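Exo-1,5-alpha-L-arabinofuranobiosidase (Gibberella zeae, PDB 2YDT) probably releases arabinobiose from the ends of alpha-1,5-linked arabinan, and here holds an arabinofuranose unit and an iminosugar inhibitor. Local coordinates at residues A[30-35]-A[324-329]; A[178-183]-A[207-212]; A[95-100]-A[159-164]; A[265-270]-A[311-316]. One frame throughout, in Å; residues are numbered along the deposited sequence. Where two conformers were deposited one is given.

Overall arrangement
Six four-stranded antiparallel sheets form the blades of a beta-propeller. The centre of interaction 1 lies about 7 Å from that of the chain, and it joins the innermost strands of the first and last blades; the others nest inside the loop it closes, in the chain order 3, 2, 4. Interactions 2 and 3 share the sheet that contains strands 154-162 and 182-188. The centres of interactions 1 and 2 are about 24 Å apart, yet Met212 packs on Tyr30 and Thr324, bringing two sugar-binding regions together. Interactions 3 and 4 are peripheral, their centres about 35 Å apart; interaction 3 joins two neighbouring blades, interaction 4 lays an inter-blade linker on an outer strand.

Interaction 1 (A[30-35]-A[324-329])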
# COMPACT_ATOMS: atom_id res chain seq x y z
N TYR A 30 8.25 -4.40 0.30
CA TYR A 30 6.87 -3.99 0.68
C TYR A 30 6.82 -3.22 1.98
O TYR A 30 6.17 -3.63 2.95
CB TYR A 30 5.92 -5.22 0.70
CG TYR A 30 4.49 -4.91 0.29
CD1 TYR A 30 3.99 -5.31 -0.97
CD2 TYR A 30 3.62 -4.25 1.16
CE1 TYR A 30 2.71 -5.06 -1.36
CE2 TYR A 30 2.31 -3.98 0.77
CZ TYR A 30 1.85 -4.41 -0.47
OH TYR A 30 0.54 -4.15 -0.86
N ALA A 31 7.49 -2.06 2.02
CA ALA A 31 7.53 -1.22 3.21
C ALA A 31 6.25 -0.41 3.37
O ALA A 31 5.71 0.10 2.39
CB ALA A 31 8.76 -0.25 3.15
N ARG A 32 5.81 -0.28 4.62
CA ARG A 32 4.63 0.51 4.97
C ARG A 32 4.83 1.28 6.25
O ARG A 32 5.23 0.68 7.28
CB ARG A 32 3.39 -0.41 5.09
CG ARG A 32 2.91 -0.96 3.75
CD ARG A 32 2.29 0.10 2.88
NE ARG A 32 1.68 -0.42 1.66
CZ ARG A 32 2.27 -0.52 0.48
NH1 ARG A 32 3.54 -0.25 0.31
NH2 ARG A 32 1.56 -0.90 -0.55
N PRO A 33 4.47 2.60 6.25
CA PRO A 33 4.56 3.43 7.46
C PRO A 33 3.20 3.82 8.00
O PRO A 33 2.19 3.72 7.30
CB PRO A 33 5.20 4.70 6.92
CG PRO A 33 4.58 4.87 5.61
CD PRO A 33 4.29 3.45 5.06
N LEU A 34 3.20 4.23 9.25
CA LEU A 34 1.97 4.75 9.90
C LEU A 34 2.30 5.81 10.92
O LEU A 34 3.19 5.61 11.76
CB LEU A 34 1.23 3.58 10.58
CG LEU A 34 -0.02 3.93 11.40
CD1 LEU A 34 -1.13 4.43 10.46
CD2 LEU A 34 -0.52 2.76 12.29
N GLU A 35 1.55 6.92 10.90
CA GLU A 35 1.65 7.93 11.98
C GLU A 35 0.48 7.77 12.94
O GLU A 35 -0.67 7.85 12.51
CB GLU A 35 1.65 9.35 11.42
CG GLU A 35 1.91 10.42 12.48
CD GLU A 35 1.88 11.85 11.93
OE1 GLU A 35 0.90 12.18 11.24
OE2 GLU A 35 2.82 12.62 12.22
N THR A 324 6.51 -0.93 -4.78
CA THR A 324 5.46 -0.40 -3.90
C THR A 324 6.01 0.57 -2.83
O THR A 324 5.61 0.59 -1.66
CB THR A 324 4.51 -1.52 -3.32
OG1 THR A 324 3.33 -0.92 -2.79
CG2 THR A 324 5.20 -2.38 -2.22
N ARG A 325 6.90 1.45 -3.26
CA ARG A 325 7.41 2.52 -2.41
C ARG A 325 6.22 3.30 -1.87
O ARG A 325 5.31 3.64 -2.65
CB ARG A 325 8.41 3.38 -3.21
CG ARG A 325 9.28 4.27 -2.35
CD ARG A 325 10.22 5.16 -3.20
NE ARG A 325 9.45 6.06 -4.05
CZ ARG A 325 9.97 7.04 -4.76
NH1 ARG A 325 11.27 7.28 -4.70
NH2 ARG A 325 9.19 7.77 -5.57
N SER A 326 6.22 3.56 -0.57
CA SER A 326 5.06 4.13 0.10
C SER A 326 5.30 5.53 0.59
O SER A 326 6.46 6.02 0.62
CB SER A 326 4.59 3.23 1.25
OG SER A 326 5.62 2.94 2.13
N LEU A 327 4.21 6.19 0.96
CA LEU A 327 4.23 7.61 1.35
C LEU A 327 3.44 7.86 2.61
O LEU A 327 2.47 7.14 2.93
CB LEU A 327 3.61 8.44 0.22
CG LEU A 327 4.18 8.36 -1.18
CD1 LEU A 327 3.24 9.08 -2.25
CD2 LEU A 327 5.60 8.95 -1.23
N LEU A 328 3.85 8.88 3.35
CA LEU A 328 3.18 9.28 4.56
C LEU A 328 3.25 10.81 4.68
O LEU A 328 4.31 11.41 4.47
CB LEU A 328 3.87 8.61 5.75
CG LEU A 328 3.31 8.95 7.10
CD1 LEU A 328 3.41 7.75 8.05
CD2 LEU A 328 4.02 10.22 7.67
N THR A 329 2.12 11.42 5.01
CA THR A 329 2.08 12.87 5.30
C THR A 329 1.94 13.08 6.81
O THR A 329 1.29 12.28 7.49
CB THR A 329 0.94 13.55 4.48
OG1 THR A 329 1.04 14.97 4.66
CG2 THR A 329 -0.43 13.08 4.96
O HOH W 1 8.10 -0.42 -0.41
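Ala31 O is gripped from opposite faces of its carbonyl plane: Ser326 OG donates to it at 2.9 Å from one face, and Arg32 NH1 donates to the same oxygen at 3.0 Å from the other. The site is the seam between the first and last blades of a six-bladed beta-propeller, where the inner-strand segments 30-35 and 326-329 run nearly parallel (9°) and are joined by side chains. A bend at chi2 (-70°) turns Arg32 CD back, and the guanidinium reaches Thr324 with two nitrogens. Arg32 NH2 donates to Thr324 OG1 at 2.9 Å, with the oxygen in the guanidinium plane; NH1 adds bent, shared bonds to Thr324 OG1 (3.2 Å) and Thr324 O (3.0 Å). Tyr30 CE2 lies over the centre of one guanidinium face. The same tyrosine, part of the arabinofuranose pocket, carries Thr324 CG2 over a ring face in a CH-pi contact, 3.7 Å from the ring centroid. Farther along the strands the seam turns apolar: Pro33 and Leu328 slide past each other, with Pro33 CB 3.7 Å from Leu328 CD1. Leu328 CD1 also lies 3.5 Å from Glu35 N.

Interaction 2 (A[178-183]-A[207-212]). With EDG (1,4-dideoxy-1,4-imino-L-arabinitol), chain B.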
# COMPACT_ATOMS: atom_id res chain seq x y z
N THR A 178 -12.94 -15.10 -16.06
CA THR A 178 -13.39 -13.87 -16.65
C THR A 178 -12.38 -12.72 -16.53
O THR A 178 -12.29 -11.88 -17.40
CB THR A 178 -14.69 -13.43 -15.96
OG1 THR A 178 -15.61 -14.55 -15.92
CG2 THR A 178 -15.36 -12.28 -16.71
N HIS A 179 -11.61 -12.69 -15.44
CA HIS A 179 -10.57 -11.68 -15.26
C HIS A 179 -9.31 -12.28 -14.66
O HIS A 179 -9.35 -12.80 -13.56
CB HIS A 179 -11.08 -10.53 -14.36
CG HIS A 179 -12.35 -9.92 -14.84
ND1 HIS A 179 -12.42 -9.01 -15.88
CD2 HIS A 179 -13.61 -10.07 -14.38
CE1 HIS A 179 -13.68 -8.67 -16.07
NE2 HIS A 179 -14.43 -9.29 -15.17
N SER A 180 -8.19 -12.20 -15.38
CA SER A 180 -6.91 -12.69 -14.84
C SER A 180 -6.70 -12.14 -13.42
O SER A 180 -6.32 -12.89 -12.48
CB SER A 180 -5.75 -12.29 -15.77
OG SER A 180 -4.51 -12.76 -15.30
N GLN A 181 -6.98 -10.86 -13.26
CA GLN A 181 -7.13 -10.27 -11.93
C GLN A 181 -8.13 -9.11 -12.05
O GLN A 181 -8.24 -8.48 -13.12
CB GLN A 181 -5.82 -9.76 -11.37
CG GLN A 181 -5.85 -9.41 -9.88
CD GLN A 181 -4.49 -9.09 -9.31
OE1 GLN A 181 -3.80 -9.96 -8.80
NE2 GLN A 181 -4.03 -7.83 -9.49
N LYS A 182 -8.84 -8.84 -10.95
CA LYS A 182 -9.66 -7.65 -10.83
C LYS A 182 -9.43 -7.06 -9.43
O LYS A 182 -8.71 -7.64 -8.63
CB LYS A 182 -11.14 -7.96 -11.10
CG LYS A 182 -11.77 -8.91 -10.09
CD LYS A 182 -13.26 -9.16 -10.36
CE LYS A 182 -13.94 -10.00 -9.32
NZ LYS A 182 -15.41 -10.21 -9.75
N LEU A 183 -10.02 -5.90 -9.17
CA LEU A 183 -9.88 -5.14 -7.93
C LEU A 183 -11.25 -5.09 -7.26
O LEU A 183 -12.26 -4.85 -7.92
CB LEU A 183 -9.37 -3.72 -8.21
CG LEU A 183 -7.94 -3.70 -8.69
CD1 LEU A 183 -7.54 -2.32 -9.18
CD2 LEU A 183 -6.99 -4.14 -7.53
N TYR A 207 -6.94 -10.89 -20.10
CA TYR A 207 -5.55 -10.85 -19.67
C TYR A 207 -5.14 -9.58 -18.92
O TYR A 207 -4.04 -9.52 -18.40
CB TYR A 207 -4.63 -11.13 -20.86
CG TYR A 207 -4.76 -12.58 -21.26
CD1 TYR A 207 -4.23 -13.58 -20.44
CD2 TYR A 207 -5.44 -12.95 -22.40
CE1 TYR A 207 -4.36 -14.90 -20.76
CE2 TYR A 207 -5.58 -14.28 -22.73
CZ TYR A 207 -5.03 -15.23 -21.92
OH TYR A 207 -5.19 -16.57 -22.25
N ALA A 208 -6.03 -8.58 -18.84
CA ALA A 208 -5.76 -7.39 -18.05
C ALA A 208 -5.67 -7.77 -16.57
O ALA A 208 -6.38 -8.64 -16.11
CB ALA A 208 -6.85 -6.33 -18.23
N ARG A 209 -4.79 -7.08 -15.87
CA ARG A 209 -4.50 -7.34 -14.44
C ARG A 209 -4.37 -6.00 -13.72
O ARG A 209 -3.29 -5.60 -13.29
CB ARG A 209 -3.26 -8.20 -14.25
CG ARG A 209 -3.41 -9.61 -14.75
CD ARG A 209 -2.08 -10.35 -14.71
NE ARG A 209 -1.64 -10.52 -13.34
CZ ARG A 209 -2.14 -11.40 -12.48
NH1 ARG A 209 -3.00 -12.34 -12.84
NH2 ARG A 209 -1.71 -11.36 -11.23
N PRO A 210 -5.51 -5.29 -13.53
CA PRO A 210 -5.48 -4.17 -12.59
C PRO A 210 -5.14 -4.70 -11.21
O PRO A 210 -5.61 -5.78 -10.85
CB PRO A 210 -6.93 -3.62 -12.63
CG PRO A 210 -7.74 -4.85 -12.99
CD PRO A 210 -6.88 -5.61 -13.97
N GLY A 211 -4.30 -3.97 -10.49
CA GLY A 211 -3.76 -4.45 -9.22
C GLY A 211 -3.27 -3.32 -8.32
O GLY A 211 -3.02 -2.18 -8.75
N MET A 212 -3.11 -3.66 -7.05
CA MET A 212 -2.36 -2.84 -6.06
C MET A 212 -3.10 -1.51 -5.71
O MET A 212 -2.62 -0.39 -5.99
CB MET A 212 -0.92 -2.60 -6.53
CG MET A 212 -0.27 -3.89 -7.02
SD MET A 212 1.51 -3.86 -7.16
CE MET A 212 1.95 -3.94 -5.40
O2' EDG B . -1.69 -6.89 -8.11
C2' EDG B . -0.67 -7.77 -8.67
C1' EDG B . 0.68 -7.10 -8.60
N4' EDG B . 1.46 -7.89 -7.64
C3' EDG B . -0.54 -9.11 -7.92
O3' EDG B . -1.07 -10.24 -8.64
C4' EDG B . 0.98 -9.27 -7.73
C5' EDG B . 1.39 -10.12 -6.56
O5' EDG B . 2.78 -10.37 -6.70
O HOH W 2 -9.15 -8.93 -16.79
O HOH W 3 -3.01 -12.08 -17.49
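Gln181 CB covers one face of the Arg209 guanidinium, displaced toward its rim, while Ser180 OG and O3' of the iminosugar lie at its edge. Arg209 NH1 donates to Ser180 OG in the guanidinium plane, at 2.9 Å and 157°, and Arg209 NH2, hydrogen-bonded to Gln173, comes within 2.9 Å of EDG O3'. The second flat group, the Gln181 amide, is fixed by bonds at both of its polar atoms. Its NE2 donates almost straight (174°) to Pro210 O at 2.9 Å, with that donor raised above the carbonyl plane, and also donates to EDG O2' at 2.9 Å; its OE1 accepts from EDG O3' at 2.7 Å. Chi1 (-167°) sets CG anti to the backbone N, and the extended chain beyond carries the amide between Pro210 O and the inhibitor. The two segments thus build one wall of the inhibitor pocket, in which Met212 CG also approaches O2'. Behind it Leu183 CD1 packs on Pro210 CB at 3.7 Å. Strand 182-188, third in its propeller blade, here meets strand 209-217, the innermost of the next blade, and Leu183 and Pro210 both rest on Tyr227 of the adjoining strand 223-230.

Interaction 3 (A[95-100]-A[159-164]); sequences RAFGKY and LMTYKE. With SO4 (sulfate ion), chain G; SO4 (sulfate ion), chain H.
The guanidinium of Arg95 overlaps the backbone at the end of segment 159-164, with Glu164 CA about 4.1 Å above the centre of one face and Lys163 O over that face as well. Lys163 O is 3.6 Å from Arg95 NE, but the approach is from above the flat group and makes no hydrogen bond. The bend at chi3 (-56°) sets NE there, and one atom earlier Arg95 CD meets Thr161 CG2 at 3.7 Å. Phe97 comes in beside the arginine, its CD1 at the guanidinium edge, and turns its own rim to the other segment. Its CE1 stands 3.5 Å from Glu164 O, while CE2 and CZ reach Thr161 tip to tip, CE2 lying 3.6 Å from Thr161 OG1. That hydroxyl is hydrogen-bonded to Tyr91. Leu166 of strand 165-172 touches both Phe97 and Thr161.

Within the fold, a loop of the second propeller blade, between strands 87-92 and 105-111, here meets the tight connection between strands 154-162 and 165-172 of the third. The loop is folded by a type II' turn from Phe97 to Tyr100. Two sulfates, probably from the crystallisation liquor, occupy backbone N-H groups beside the contact: one accepts from Thr161 N at 2.9 Å through O1, the other from Lys163 N at 2.8 Å through O2. Across the segments themselves no hydrogen bond is made. Cohesion therefore rests on van der Waals contact, probably helped by attraction between carbonyl oxygens and both the arginine charge and the slightly positive C-H rim of Phe97.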
# COMPACT_ATOMS: atom_id res chain seq x y z
N ARG A 95 -12.09 6.14 14.32
CA ARG A 95 -13.31 6.05 15.11
C ARG A 95 -13.41 4.58 15.53
O ARG A 95 -12.65 3.75 15.04
CB ARG A 95 -14.49 6.41 14.21
CG ARG A 95 -14.62 5.40 13.11
CD ARG A 95 -15.60 5.70 12.04
NE ARG A 95 -16.91 5.93 12.57
CZ ARG A 95 -17.77 4.99 12.97
NH1 ARG A 95 -17.48 3.70 12.89
NH2 ARG A 95 -18.96 5.38 13.42
N ALA A 96 -14.36 4.25 16.38
CA ALA A 96 -14.53 2.87 16.84
C ALA A 96 -15.25 2.03 15.81
O ALA A 96 -16.14 2.49 15.08
CB ALA A 96 -15.34 2.83 18.19
N PHE A 97 -14.89 0.76 15.78
CA PHE A 97 -15.65 -0.25 15.10
C PHE A 97 -15.93 -1.36 16.10
O PHE A 97 -15.03 -2.09 16.48
CB PHE A 97 -14.92 -0.74 13.82
CG PHE A 97 -14.86 0.31 12.74
CD1 PHE A 97 -15.96 0.57 11.93
CD2 PHE A 97 -13.73 1.09 12.57
CE1 PHE A 97 -15.94 1.56 10.96
CE2 PHE A 97 -13.69 2.08 11.58
CZ PHE A 97 -14.80 2.32 10.79
N GLY A 98 -17.17 -1.42 16.60
CA GLY A 98 -17.47 -2.40 17.62
C GLY A 98 -16.58 -2.25 18.83
O GLY A 98 -16.39 -1.12 19.35
N LYS A 99 -16.00 -3.34 19.29
CA LYS A 99 -15.16 -3.33 20.49
C LYS A 99 -13.71 -2.89 20.28
O LYS A 99 -12.89 -3.00 21.19
CB LYS A 99 -15.20 -4.71 21.14
CG LYS A 99 -14.51 -5.81 20.36
CD LYS A 99 -14.67 -7.14 21.04
CE LYS A 99 -13.89 -8.23 20.31
NZ LYS A 99 -14.36 -9.62 20.80
N TYR A 100 -13.41 -2.38 19.10
CA TYR A 100 -12.08 -1.80 18.78
C TYR A 100 -12.20 -0.28 18.71
O TYR A 100 -12.81 0.26 17.79
CB TYR A 100 -11.58 -2.40 17.45
CG TYR A 100 -11.50 -3.91 17.52
CD1 TYR A 100 -10.40 -4.54 18.07
CD2 TYR A 100 -12.53 -4.71 17.09
CE1 TYR A 100 -10.34 -5.91 18.21
CE2 TYR A 100 -12.49 -6.08 17.19
CZ TYR A 100 -11.36 -6.68 17.75
OH TYR A 100 -11.27 -8.06 17.90
N LEU A 159 -6.65 -0.35 3.69
CA LEU A 159 -7.77 0.00 4.60
C LEU A 159 -8.09 1.49 4.61
O LEU A 159 -7.20 2.32 4.66
CB LEU A 159 -7.43 -0.43 6.04
CG LEU A 159 -7.40 -1.93 6.29
CD1 LEU A 159 -6.55 -2.23 7.58
CD2 LEU A 159 -8.79 -2.53 6.41
N MET A 160 -9.38 1.81 4.63
CA MET A 160 -9.83 3.20 4.74
C MET A 160 -11.26 3.25 5.30
O MET A 160 -12.12 2.47 4.91
CB MET A 160 -9.82 3.86 3.36
CG MET A 160 -10.05 5.36 3.40
SD MET A 160 -10.23 6.12 1.76
CE MET A 160 -11.85 5.54 1.34
N THR A 161 -11.51 4.20 6.19
CA THR A 161 -12.85 4.43 6.72
C THR A 161 -13.67 5.28 5.76
O THR A 161 -13.13 6.20 5.12
CB THR A 161 -12.76 5.08 8.10
OG1 THR A 161 -12.20 4.15 9.05
CG2 THR A 161 -14.16 5.50 8.64
N TYR A 162 -14.96 4.99 5.66
CA TYR A 162 -15.93 5.87 4.95
C TYR A 162 -17.21 5.87 5.75
O TYR A 162 -17.87 4.84 5.83
CB TYR A 162 -16.21 5.37 3.54
CG TYR A 162 -17.27 6.18 2.81
CD1 TYR A 162 -17.07 7.54 2.53
CD2 TYR A 162 -18.49 5.61 2.45
CE1 TYR A 162 -18.03 8.30 1.87
CE2 TYR A 162 -19.42 6.35 1.77
CZ TYR A 162 -19.19 7.68 1.49
OH TYR A 162 -20.16 8.40 0.79
N LYS A 163 -17.52 7.01 6.35
CA LYS A 163 -18.72 7.14 7.19
C LYS A 163 -18.71 6.06 8.27
O LYS A 163 -17.77 5.97 9.06
CB LYS A 163 -19.96 7.16 6.26
CG LYS A 163 -19.95 8.36 5.32
CD LYS A 163 -21.27 8.53 4.55
CE LYS A 163 -21.40 9.84 3.79
NZ LYS A 163 -20.61 11.01 4.33
N GLU A 164 -19.71 5.22 8.33
CA GLU A 164 -19.77 4.27 9.42
C GLU A 164 -19.13 2.92 9.09
O GLU A 164 -19.21 1.99 9.91
CB GLU A 164 -21.23 4.10 9.86
CG GLU A 164 -22.03 3.09 9.02
CD GLU A 164 -22.40 3.53 7.63
OE1 GLU A 164 -22.05 4.64 7.16
OE2 GLU A 164 -23.08 2.72 6.96
S SO4 G . -15.35 9.91 6.62
O1 SO4 G . -14.83 8.71 7.26
O2 SO4 G . -16.51 9.57 5.81
O3 SO4 G . -15.75 10.89 7.62
O4 SO4 G . -14.27 10.45 5.78
S SO4 H . -8.70 7.32 7.04
O1 SO4 H . -9.59 6.23 6.77
O2 SO4 H . -7.46 7.16 6.22
O3 SO4 H . -9.37 8.58 6.76
O4 SO4 H . -8.32 7.37 8.44

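Interaction 4 (A[265-270]-A[311-316]); sequences VSNDGT and AWKKWD. With MN (manganese (II) ion), chain M.
Lys314 crosses the turn of segment 265-270 from its CB to its ammonium group. Its CB lies against Ser266, 3.9 Å from OG; CD then passes Thr270 OG1 and CB. The bend at chi3 (88°) directs CE toward the acidic side of the turn, 3.4 Å from Asp268 OD2. At the tip, NZ forms a salt bridge with Asp268 OD2 at 3.1 Å, using the syn lone pair, and donates to Thr270 OG1, also at 3.1 Å. Thr270 OG1 passes the interaction on, for it donates to Asp268 OD1 at 2.7 Å. The same carboxylate oxygen accepts from Thr270 N at 3.1 Å on its anti side, tilted out of the carboxylate plane, which closes an Asx turn. Both carboxylate oxygens are thus engaged, and the lysine charge probably stabilises the ionised aspartate.

At the start of the turn the backbones come close. Asn267 N donates a weak, bent hydrogen bond to Trp312 O, 3.0 Å long at 132°, a CA-H...O contact from Ser266 reaches the same oxygen, and a water connects Val265 O with Trp312 N. The indole of Trp312 leads away into the blade, where its NE1 bonds Tyr247. Just past the end of the strand, Asp316 OD1 binds a manganese ion at 2.2 Å, a site shared with Glu299, which also touches the Lys314 side chain. The type I turn from Ser266 to Gly269 belongs to the connection between the fourth and fifth propeller blades. Such an inter-blade linker, held against outermost strand 313-315 of the fifth, belongs to the rim of the beta-propeller.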
# COMPACT_ATOMS: atom_id res chain seq x y z
N VAL A 265 -0.02 10.94 -16.57
CA VAL A 265 1.06 11.35 -17.49
C VAL A 265 1.46 12.74 -17.03
O VAL A 265 0.61 13.62 -16.94
CB VAL A 265 0.57 11.39 -18.96
CG1 VAL A 265 1.73 11.80 -19.92
CG2 VAL A 265 0.02 10.03 -19.43
N SER A 266 2.74 12.96 -16.69
CA SER A 266 3.16 14.28 -16.21
C SER A 266 3.30 15.23 -17.42
O SER A 266 3.27 14.76 -18.56
CB SER A 266 4.47 14.24 -15.39
OG SER A 266 5.56 13.79 -16.15
N ASN A 267 3.47 16.51 -17.11
CA ASN A 267 3.55 17.58 -18.14
C ASN A 267 4.67 17.34 -19.17
O ASN A 267 4.51 17.69 -20.36
CB ASN A 267 3.67 18.96 -17.48
CG ASN A 267 4.93 19.10 -16.65
OD1 ASN A 267 5.11 18.38 -15.67
ND2 ASN A 267 5.82 20.03 -17.05
N ASP A 268 5.77 16.70 -18.77
CA ASP A 268 6.85 16.37 -19.73
C ASP A 268 6.67 15.05 -20.49
O ASP A 268 7.55 14.62 -21.24
CB ASP A 268 8.23 16.45 -19.06
CG ASP A 268 8.57 15.22 -18.23
OD1 ASP A 268 7.66 14.40 -17.99
OD2 ASP A 268 9.76 15.07 -17.87
N GLY A 269 5.53 14.38 -20.27
CA GLY A 269 5.22 13.14 -20.96
C GLY A 269 5.56 11.85 -20.21
O GLY A 269 5.38 10.77 -20.75
N THR A 270 6.10 11.97 -19.01
CA THR A 270 6.51 10.79 -18.23
C THR A 270 5.28 9.98 -17.84
O THR A 270 4.28 10.57 -17.39
CB THR A 270 7.28 11.17 -16.96
OG1 THR A 270 8.47 11.91 -17.32
CG2 THR A 270 7.72 9.90 -16.18
N ALA A 311 -2.90 18.09 -15.09
CA ALA A 311 -2.19 18.84 -14.10
C ALA A 311 -1.16 18.03 -13.27
O ALA A 311 -0.74 18.47 -12.22
CB ALA A 311 -3.21 19.56 -13.17
N TRP A 312 -0.73 16.87 -13.75
CA TRP A 312 0.29 16.08 -13.01
C TRP A 312 1.67 16.64 -13.29
O TRP A 312 2.02 16.89 -14.47
CB TRP A 312 0.24 14.60 -13.36
CG TRP A 312 -1.00 13.94 -12.86
CD1 TRP A 312 -2.19 13.77 -13.54
CD2 TRP A 312 -1.21 13.38 -11.55
NE1 TRP A 312 -3.12 13.12 -12.74
CE2 TRP A 312 -2.55 12.89 -11.51
CE3 TRP A 312 -0.41 13.25 -10.41
CZ2 TRP A 312 -3.09 12.25 -10.36
CZ3 TRP A 312 -0.97 12.62 -9.27
CH2 TRP A 312 -2.28 12.13 -9.27
N LYS A 313 2.45 16.81 -12.23
CA LYS A 313 3.84 17.28 -12.32
C LYS A 313 4.76 16.23 -11.70
O LYS A 313 4.31 15.40 -10.91
CB LYS A 313 4.02 18.62 -11.62
CG LYS A 313 2.95 19.72 -11.91
CD LYS A 313 2.79 20.04 -13.36
CE LYS A 313 1.88 21.27 -13.58
NZ LYS A 313 1.36 21.28 -15.01
N LYS A 314 6.04 16.26 -12.07
CA LYS A 314 7.01 15.28 -11.62
C LYS A 314 8.18 15.98 -10.94
O LYS A 314 8.67 16.99 -11.46
CB LYS A 314 7.47 14.49 -12.81
CG LYS A 314 8.74 13.63 -12.63
CD LYS A 314 9.13 12.94 -13.91
CE LYS A 314 10.03 13.82 -14.77
NZ LYS A 314 10.82 13.04 -15.73
N TRP A 315 8.68 15.43 -9.83
CA TRP A 315 9.77 16.01 -9.03
C TRP A 315 10.74 14.96 -8.50
O TRP A 315 10.32 13.92 -7.97
CB TRP A 315 9.25 16.82 -7.82
CG TRP A 315 8.03 17.66 -8.10
CD1 TRP A 315 6.74 17.29 -7.90
CD2 TRP A 315 7.98 18.99 -8.65
NE1 TRP A 315 5.88 18.30 -8.28
CE2 TRP A 315 6.62 19.35 -8.73
CE3 TRP A 315 8.96 19.91 -9.03
CZ2 TRP A 315 6.21 20.60 -9.22
CZ3 TRP A 315 8.55 21.14 -9.51
CH2 TRP A 315 7.19 21.47 -9.60
N ASP A 316 12.04 15.24 -8.60
CA ASP A 316 13.06 14.37 -8.03
C ASP A 316 13.05 14.43 -6.53
O ASP A 316 12.76 15.48 -5.93
CB ASP A 316 14.47 14.77 -8.52
CG ASP A 316 14.68 14.51 -9.96
OD1 ASP A 316 14.32 13.41 -10.44
OD2 ASP A 316 15.22 15.40 -10.65
MN MN M . 14.47 12.56 -12.43
O HOH W 4 -0.91 15.91 -16.58
O HOH W 5 13.40 13.63 -13.23